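Local coordinates for protein protoporphyrinogen oxidase (Exiguobacterium sibiricum, PDB 3LOV) that probably oxidises coproporphyrinogen III to coproporphyrin III with molecular oxygen, using FAD, in coproporphyrin-dependent heme b biosynthesis, at residues Gly104-Gly108 and Ile109-Leu113. Sequence-based numbering, arbitrary orientation.
Sequences GAVMG and IPTDL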
ATOM      1  N   GLY A 104      -4.986  24.852  -6.448  1.00 33.99           N
ATOM      2  CA  GLY A 104      -3.820  25.469  -7.054  1.00 33.89           C
ATOM      3  C   GLY A 104      -2.482  24.869  -6.679  1.00 32.99           C
ATOM      4  O   GLY A 104      -1.490  25.600  -6.506  1.00 32.21           O
ATOM      5  N   ALA A 105      -2.460  23.541  -6.606  1.00 30.71           N
ATOM      6  CA  ALA A 105      -1.319  22.792  -6.137  1.00 32.51           C
ATOM      7  C   ALA A 105      -1.244  21.437  -6.829  1.00 31.15           C
ATOM      8  O   ALA A 105      -2.252  20.877  -7.176  1.00 30.97           O
ATOM      9  CB  ALA A 105      -1.424  22.596  -4.638  1.00 32.60           C
ATOM     10  N   VAL A 106      -0.033  20.951  -7.064  1.00 32.34           N
ATOM     11  CA  VAL A 106       0.204  19.595  -7.540  1.00 32.98           C
ATOM     12  C   VAL A 106       0.964  18.831  -6.438  1.00 34.52           C
ATOM     13  O   VAL A 106       2.109  19.171  -6.109  1.00 29.75           O
ATOM     14  CB  VAL A 106       1.056  19.611  -8.836  1.00 33.04           C
ATOM     15  CG1 VAL A 106       1.476  18.182  -9.232  1.00 29.41           C
ATOM     16  CG2 VAL A 106       0.276  20.272  -9.965  1.00 33.09           C
HETATM   17  N   MSE A 107       0.320  17.805  -5.878  1.00 36.95           N
HETATM   18  CA  MSE A 107       0.867  17.021  -4.751  1.00 37.66           C
HETATM   19  C   MSE A 107       1.211  17.923  -3.558  1.00 33.72           C
HETATM   20  O   MSE A 107       2.232  17.755  -2.902  1.00 33.34           O
HETATM   21  CB  MSE A 107       2.097  16.232  -5.192  1.00 37.83           C
HETATM   22  CG  MSE A 107       2.033  15.733  -6.631  1.00 52.65           C
HETATM   23 SE   MSE A 107       1.388  13.924  -6.816  0.75 75.77          SE
HETATM   24  CE  MSE A 107       0.039  13.795  -5.362  1.00 52.47           C
ATOM     25  N   GLY A 108       0.349  18.898  -3.305  1.00 29.87           N
ATOM     26  CA  GLY A 108       0.531  19.824  -2.223  1.00 28.48           C
ATOM     27  C   GLY A 108       1.506  20.951  -2.481  1.00 27.86           C
ATOM     28  O   GLY A 108       1.667  21.819  -1.630  1.00 29.82           O
ATOM     29  N   ILE A 109       2.187  20.935  -3.630  1.00 29.45           N
ATOM     30  CA  ILE A 109       3.129  21.992  -3.981  1.00 27.80           C
ATOM     31  C   ILE A 109       2.390  23.009  -4.852  1.00 27.91           C
ATOM     32  O   ILE A 109       1.866  22.643  -5.912  1.00 27.27           O
ATOM     33  CB  ILE A 109       4.383  21.476  -4.755  1.00 30.23           C
ATOM     34  CG1 ILE A 109       5.211  20.521  -3.872  1.00 31.16           C
ATOM     35  CG2 ILE A 109       5.236  22.692  -5.195  1.00 24.33           C
ATOM     36  CD1 ILE A 109       6.284  19.804  -4.593  1.00 28.54           C
ATOM     37  N   PRO A 110       2.343  24.275  -4.403  1.00 27.49           N
ATOM     38  CA  PRO A 110       1.623  25.325  -5.108  1.00 27.11           C
ATOM     39  C   PRO A 110       2.118  25.584  -6.527  1.00 24.72           C
ATOM     40  O   PRO A 110       3.310  25.723  -6.745  1.00 23.62           O
ATOM     41  CB  PRO A 110       1.870  26.570  -4.225  1.00 27.38           C
ATOM     42  CG  PRO A 110       2.018  26.035  -2.884  1.00 28.27           C
ATOM     43  CD  PRO A 110       2.827  24.770  -3.096  1.00 28.51           C
ATOM     44  N   THR A 111       1.191  25.632  -7.467  1.00 25.50           N
ATOM     45  CA  THR A 111       1.499  26.045  -8.838  1.00 26.40           C
ATOM     46  C   THR A 111       0.718  27.313  -9.222  1.00 27.29           C
ATOM     47  O   THR A 111       1.083  27.986 -10.198  1.00 27.06           O
ATOM     48  CB  THR A 111       1.210  24.915  -9.819  1.00 25.79           C
ATOM     49  OG1 THR A 111      -0.164  24.580  -9.731  1.00 27.27           O
ATOM     50  CG2 THR A 111       2.084  23.645  -9.497  1.00 24.86           C
ATOM     51  N   ASP A 112      -0.326  27.651  -8.457  1.00 25.49           N
ATOM     52  CA  ASP A 112      -1.086  28.913  -8.634  1.00 26.96           C
ATOM     53  C   ASP A 112      -1.204  29.636  -7.294  1.00 28.57           C
ATOM     54  O   ASP A 112      -2.090  29.331  -6.464  1.00 28.69           O
ATOM     55  CB  ASP A 112      -2.450  28.589  -9.222  1.00 28.72           C
ATOM     56  CG  ASP A 112      -3.366  29.798  -9.332  1.00 31.71           C
ATOM     57  OD1 ASP A 112      -3.219  30.793  -8.585  1.00 27.38           O
ATOM     58  OD2 ASP A 112      -4.273  29.710 -10.184  1.00 37.55           O
ATOM     59  N   LEU A 113      -0.312  30.595  -7.083  1.00 26.83           N
ATOM     60  CA  LEU A 113      -0.147  31.181  -5.763  1.00 28.38           C
ATOM     61  C   LEU A 113      -1.411  31.909  -5.268  1.00 29.75           C
ATOM     62  O   LEU A 113      -1.689  31.918  -4.071  1.00 25.71           O
ATOM     63  CB  LEU A 113       1.045  32.115  -5.742  1.00 25.82           C
ATOM     64  CG  LEU A 113       2.418  31.488  -5.983  1.00 34.06           C
ATOM     65  CD1 LEU A 113       3.474  32.559  -5.925  1.00 36.38           C
ATOM     66  CD2 LEU A 113       2.722  30.424  -4.949  1.00 30.63           C
TER
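I109 pairs with V106 across a beta hairpin closed by a two-residue type I' turn: I109 N donates to V106 O (3.0 Å) and V106 N returns a bond to I109 O (2.8 Å). The turn between them needs positive phi at both M107, a selenomethionine, and G108, and glycine takes such a value without strain. I109 and V106 share one face of the ladder, where both side chains pack on M205 of helix 201-207. P110, which has no N-H to give, suits the non-hydrogen-bonded position opposite A105; its ring lies on the other face with A105 and packs on V130 and L134 of helix 124-135, with CD 3.5 Å from G108 O. A105, with its small side chain, brings CB to 3.5 Å from I109 O. At T111, chi1 of 60° turns CG2 away from the carbonyl carbon to meet V106 CG2 at 3.9 Å, a methyl-to-methyl contact between two beta-branched side chains. T111 N donates to G104 O (2.8 Å), which also accepts from D112 N (3.1 Å, nearly straight at 168°); both donors approach from one face of that carbonyl's plane. G104, again at positive phi and without a side chain, leaves room for the D112 carbonyl beside it. D112 is the N-cap of helix 113-116, its OD1 bonded to L115 N. G104 O thus serves as a bifurcated acceptor that satisfies two consecutive amides where the ladder ends, and the D112 cap begins the helix just after it.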